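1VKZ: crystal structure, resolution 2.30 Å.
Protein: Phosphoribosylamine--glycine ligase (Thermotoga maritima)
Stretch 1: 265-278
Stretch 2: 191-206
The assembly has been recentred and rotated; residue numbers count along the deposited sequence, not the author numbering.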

# COMPACT_ATOMS: atom_id res chain seq x y z
N ALA A 265 19.27 7.51 -6.01
CA ALA A 265 18.20 8.47 -6.29
C ALA A 265 16.89 7.74 -6.28
O ALA A 265 16.74 6.74 -6.94
CB ALA A 265 18.40 9.15 -7.63
N TYR A 266 15.93 8.25 -5.52
CA TYR A 266 14.63 7.62 -5.39
C TYR A 266 13.77 8.07 -6.53
O TYR A 266 13.60 9.26 -6.74
CB TYR A 266 13.97 8.00 -4.09
CG TYR A 266 12.82 7.14 -3.74
CD1 TYR A 266 11.60 7.23 -4.42
CD2 TYR A 266 12.90 6.25 -2.69
CE1 TYR A 266 10.50 6.43 -4.06
CE2 TYR A 266 11.82 5.45 -2.35
CZ TYR A 266 10.65 5.55 -3.04
OH TYR A 266 9.63 4.74 -2.67
N ARG A 267 13.24 7.10 -7.26
CA ARG A 267 12.33 7.32 -8.36
C ARG A 267 11.15 6.45 -8.07
O ARG A 267 11.32 5.27 -7.78
CB ARG A 267 12.97 6.86 -9.67
CG ARG A 267 14.43 7.29 -9.86
CD ARG A 267 14.84 7.44 -11.32
NE ARG A 267 14.04 8.52 -11.91
CZ ARG A 267 13.15 8.40 -12.88
NH1 ARG A 267 12.91 7.24 -13.49
NH2 ARG A 267 12.51 9.47 -13.26
N GLY A 268 9.95 7.01 -8.14
CA GLY A 268 8.74 6.20 -7.98
C GLY A 268 7.76 6.75 -6.97
O GLY A 268 7.53 7.93 -6.92
N PHE A 269 7.18 5.87 -6.19
CA PHE A 269 6.20 6.25 -5.20
C PHE A 269 6.79 5.94 -3.85
O PHE A 269 7.40 4.88 -3.66
CB PHE A 269 4.90 5.44 -5.38
CG PHE A 269 4.34 5.51 -6.74
CD1 PHE A 269 3.59 6.57 -7.13
CD2 PHE A 269 4.60 4.53 -7.66
CE1 PHE A 269 3.08 6.64 -8.35
CE2 PHE A 269 4.11 4.61 -8.89
CZ PHE A 269 3.35 5.67 -9.25
N LEU A 270 6.57 6.83 -2.89
CA LEU A 270 7.06 6.61 -1.53
C LEU A 270 5.91 6.78 -0.57
O LEU A 270 5.26 7.81 -0.54
CB LEU A 270 8.17 7.60 -1.18
CG LEU A 270 8.63 7.54 0.29
CD1 LEU A 270 9.07 6.11 0.71
CD2 LEU A 270 9.73 8.53 0.51
N TYR A 271 5.71 5.76 0.25
CA TYR A 271 4.63 5.74 1.24
C TYR A 271 5.26 5.80 2.63
O TYR A 271 6.24 5.08 2.91
CB TYR A 271 3.79 4.47 1.04
CG TYR A 271 2.84 4.10 2.13
CD1 TYR A 271 3.30 3.64 3.35
CD2 TYR A 271 1.47 4.13 1.92
CE1 TYR A 271 2.42 3.26 4.34
CE2 TYR A 271 0.57 3.78 2.91
CZ TYR A 271 1.05 3.34 4.11
OH TYR A 271 0.17 3.00 5.10
N LEU A 272 4.73 6.70 3.48
CA LEU A 272 5.07 6.79 4.87
C LEU A 272 3.88 6.37 5.68
O LEU A 272 2.82 6.95 5.57
CB LEU A 272 5.40 8.24 5.23
CG LEU A 272 6.46 9.00 4.44
CD1 LEU A 272 6.80 10.30 5.13
CD2 LEU A 272 7.67 8.17 4.25
N GLY A 273 4.02 5.35 6.51
CA GLY A 273 3.01 5.05 7.51
C GLY A 273 3.41 5.82 8.73
O GLY A 273 4.53 5.62 9.23
N LEU A 274 2.54 6.71 9.19
CA LEU A 274 2.89 7.65 10.25
C LEU A 274 2.02 7.44 11.47
O LEU A 274 1.05 6.73 11.45
CB LEU A 274 2.74 9.08 9.77
CG LEU A 274 3.58 9.41 8.53
CD1 LEU A 274 3.01 10.62 7.77
CD2 LEU A 274 5.03 9.64 8.91
N MSE A 275 2.45 8.07 12.55
CA MSE A 275 1.76 8.12 13.81
C MSE A 275 1.89 9.56 14.28
O MSE A 275 2.99 10.05 14.51
CB MSE A 275 2.44 7.18 14.81
CG MSE A 275 1.73 7.09 16.14
SE MSE A 275 -0.10 6.48 15.90
CE MSE A 275 0.26 4.47 15.95
N LEU A 276 0.76 10.25 14.42
CA LEU A 276 0.77 11.59 14.97
C LEU A 276 0.74 11.40 16.45
O LEU A 276 -0.19 10.83 16.97
CB LEU A 276 -0.43 12.42 14.48
CG LEU A 276 -0.46 12.55 12.94
CD1 LEU A 276 -1.72 13.27 12.48
CD2 LEU A 276 0.81 13.26 12.37
N HIS A 277 1.81 11.84 17.10
CA HIS A 277 2.02 11.65 18.51
C HIS A 277 2.56 12.95 19.09
O HIS A 277 3.57 13.46 18.63
CB HIS A 277 3.00 10.51 18.71
CG HIS A 277 3.48 10.36 20.11
ND1 HIS A 277 2.63 10.07 21.16
CD2 HIS A 277 4.72 10.45 20.64
CE1 HIS A 277 3.34 10.00 22.28
NE2 HIS A 277 4.61 10.21 21.99
N ASP A 278 1.87 13.48 20.09
CA ASP A 278 2.25 14.75 20.72
C ASP A 278 2.61 15.85 19.69
O ASP A 278 3.67 16.47 19.78
CB ASP A 278 3.38 14.52 21.75
CG ASP A 278 2.86 13.90 23.06
OD1 ASP A 278 2.06 14.56 23.75
OD2 ASP A 278 3.19 12.77 23.46
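Stretch 2 (191-206) FLAGNELSAMAVVNGR

Stretch 2 lies beside stretch 1 as its antiparallel neighbour in a β-sheet. Strand 195-204 runs against the strand of stretch 1 that ends at His277, with 148° between their N-to-C directions and a closest axial approach of 4.4 Å. Because the directions oppose, the end of stretch 2 meets the start of stretch 1. Hydrogen-bonded pairs alternate with non-hydrogen-bonded ones, and side chains alternate between two faces.

At the start, Gly205 N donates to Tyr266 O (2.6 Å); the positive phi of Gly205 is one that glycine adopts readily. A water bridges the same two residues, accepting from Tyr266 N at 3.2 Å and donating weakly to Gly205 O at 2.9 Å. The Tyr266 ring brings CD1 to 3.4 Å from Val203 CG1, while Tyr266 OH donates a very short hydrogen bond, 2.4 Å, to Phe269 O. Arg267 pairs with Asn204 (CA to CA, 4.6 Å), both polar and suited to a partly exposed site.

At Gly268 the chain turns a corner, with backbone angles at which a CB would jam against the preceding carbonyl; glycine alone fits comfortably. It still forms a full pair: Gly268 N to Val203 O, 3.0 Å, and Val203 N to Gly268 O, 2.8 Å. Phe269 pairs with Val202, and Phe269 CE1 comes within 4.1 Å of Val202 CG2, an apolar match suited to a buried site.

Leu270 N and O each hydrogen-bond to Ala201, to O and N respectively, both at 2.8 Å, and Leu270 CB packs on Val203 CG2 (3.9 Å). On the other face, Tyr271 CD2 meets the selenomethionine methyl Met200 CE at 3.4 Å, and Met200 SE lies at the ring's edge, 5.1 Å from the centroid of the Tyr271 ring. Leu272, buried, pairs with the small Ala199 (Leu272 N to Ala199 O, 2.6 Å; Ala199 N to Leu272 O, 2.7 Å).

Gly273 opposes Ser198, CA to CA 4.4 Å; a CB here would be crowded by the Tyr271 ring. Leu274 N reaches Leu197 O at a very short 2.5 Å, and Leu274 CD1 extends to Ala199 CB (3.7 Å), whose small side chain accommodates leucine.

Met275, also selenomethionine, buries the most area of any residue here. Its flexible side chain starts out on the face shared with Glu196, then curls over the backbone of stretch 2, placing Met275 SE 3.5 Å from both Gly194 C and Asn195 C, while Met275 CG lies 3.8 Å from Leu192 CB. Leu276 N hydrogen-bonds to Asn195 O (2.9 Å), and its apolar branch Leu276 CD1 packs on Leu197 CD2 (3.8 Å). His277 serves two roles: ND1 makes a weak hydrogen bond to Ala193 O (2.7 Å), and Leu192 CD2 sits over one ring face, 4.1 Å from the His277 ring centroid. Asp278 leaves the contact.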

# COMPACT_ATOMS: atom_id res chain seq x y z
N PHE A 191 6.24 1.87 21.61
CA PHE A 191 4.86 2.11 21.20
C PHE A 191 4.55 3.56 21.42
O PHE A 191 4.95 4.12 22.43
CB PHE A 191 3.89 1.28 21.98
CG PHE A 191 2.46 1.46 21.57
CD1 PHE A 191 1.99 0.90 20.39
CD2 PHE A 191 1.55 2.15 22.41
CE1 PHE A 191 0.63 1.06 20.02
CE2 PHE A 191 0.21 2.31 22.06
CZ PHE A 191 -0.25 1.75 20.86
N LEU A 192 3.88 4.14 20.42
CA LEU A 192 3.50 5.54 20.38
C LEU A 192 1.98 5.68 20.45
O LEU A 192 1.26 5.27 19.54
CB LEU A 192 4.01 6.17 19.08
CG LEU A 192 5.53 6.21 18.97
CD1 LEU A 192 6.06 6.68 17.57
CD2 LEU A 192 6.10 7.07 20.07
N ALA A 193 1.48 6.25 21.54
CA ALA A 193 0.12 6.71 21.55
C ALA A 193 -0.05 7.65 20.37
O ALA A 193 0.86 8.43 20.03
CB ALA A 193 -0.17 7.41 22.82
N GLY A 194 -1.20 7.55 19.70
CA GLY A 194 -1.58 8.53 18.69
C GLY A 194 -2.60 8.06 17.68
O GLY A 194 -3.13 6.96 17.78
N ASN A 195 -2.83 8.92 16.70
CA ASN A 195 -3.65 8.59 15.54
C ASN A 195 -2.75 8.26 14.36
O ASN A 195 -1.88 9.03 14.00
CB ASN A 195 -4.53 9.77 15.19
CG ASN A 195 -5.20 10.38 16.42
OD1 ASN A 195 -5.55 9.67 17.36
ND2 ASN A 195 -5.35 11.70 16.42
N GLU A 196 -2.96 7.09 13.79
CA GLU A 196 -2.17 6.61 12.70
C GLU A 196 -2.62 7.29 11.42
O GLU A 196 -3.76 7.69 11.30
CB GLU A 196 -2.27 5.08 12.57
CG GLU A 196 -1.14 4.51 11.71
CD GLU A 196 -1.06 2.99 11.69
OE1 GLU A 196 -1.14 2.37 12.78
OE2 GLU A 196 -0.88 2.45 10.58
N LEU A 197 -1.69 7.40 10.47
CA LEU A 197 -1.88 8.16 9.24
C LEU A 197 -0.84 7.79 8.18
O LEU A 197 0.31 7.55 8.48
CB LEU A 197 -1.77 9.64 9.55
CG LEU A 197 -1.84 10.65 8.41
CD1 LEU A 197 -3.25 10.68 7.76
CD2 LEU A 197 -1.45 12.02 8.95
N SER A 198 -1.25 7.76 6.93
CA SER A 198 -0.35 7.40 5.87
C SER A 198 -0.11 8.64 5.05
O SER A 198 -0.98 9.49 4.96
CB SER A 198 -0.93 6.28 4.99
OG SER A 198 -1.81 6.78 3.99
N ALA A 199 1.09 8.75 4.49
CA ALA A 199 1.36 9.77 3.52
C ALA A 199 2.09 9.15 2.32
O ALA A 199 2.93 8.31 2.47
CB ALA A 199 2.13 10.86 4.16
N MSE A 200 1.73 9.57 1.12
CA MSE A 200 2.20 8.99 -0.12
C MSE A 200 2.65 10.08 -1.05
O MSE A 200 2.02 11.14 -1.18
CB MSE A 200 1.06 8.22 -0.82
CG MSE A 200 1.14 6.71 -0.68
SE MSE A 200 -0.67 5.86 -0.73
CE MSE A 200 -1.07 6.25 1.24
N ALA A 201 3.71 9.81 -1.76
CA ALA A 201 4.20 10.78 -2.70
C ALA A 201 4.72 10.13 -3.99
O ALA A 201 5.24 8.99 -3.99
CB ALA A 201 5.26 11.63 -2.05
N VAL A 202 4.57 10.89 -5.08
CA VAL A 202 5.29 10.63 -6.32
C VAL A 202 6.59 11.38 -6.19
O VAL A 202 6.61 12.54 -5.79
CB VAL A 202 4.53 11.11 -7.58
CG1 VAL A 202 5.17 10.55 -8.82
CG2 VAL A 202 3.07 10.67 -7.54
N VAL A 203 7.68 10.71 -6.53
CA VAL A 203 9.02 11.11 -6.19
C VAL A 203 9.98 10.96 -7.40
O VAL A 203 9.91 9.98 -8.14
CB VAL A 203 9.58 10.26 -5.04
CG1 VAL A 203 11.05 10.61 -4.80
CG2 VAL A 203 8.77 10.44 -3.77
N ASN A 204 10.85 11.96 -7.57
CA ASN A 204 11.98 11.93 -8.52
C ASN A 204 13.14 12.59 -7.83
O ASN A 204 13.18 13.81 -7.73
CB ASN A 204 11.67 12.69 -9.83
CG ASN A 204 12.89 12.77 -10.80
OD1 ASN A 204 13.77 11.90 -10.84
ND2 ASN A 204 12.90 13.82 -11.61
N GLY A 205 14.06 11.77 -7.35
CA GLY A 205 15.24 12.24 -6.66
C GLY A 205 14.80 12.99 -5.44
O GLY A 205 14.22 12.38 -4.56
N ARG A 206 15.03 14.30 -5.41
CA ARG A 206 14.67 15.14 -4.26
C ARG A 206 13.35 15.86 -4.42
O ARG A 206 12.83 16.42 -3.46
CB ARG A 206 15.78 16.15 -3.98
CG ARG A 206 17.01 15.53 -3.37
CD ARG A 206 16.94 15.32 -1.87
NE ARG A 206 17.22 16.52 -1.07
CZ ARG A 206 18.43 17.06 -0.92
NH1 ARG A 206 19.48 16.54 -1.52
NH2 ARG A 206 18.58 18.16 -0.17
O HOH W 1 16.61 10.89 -3.90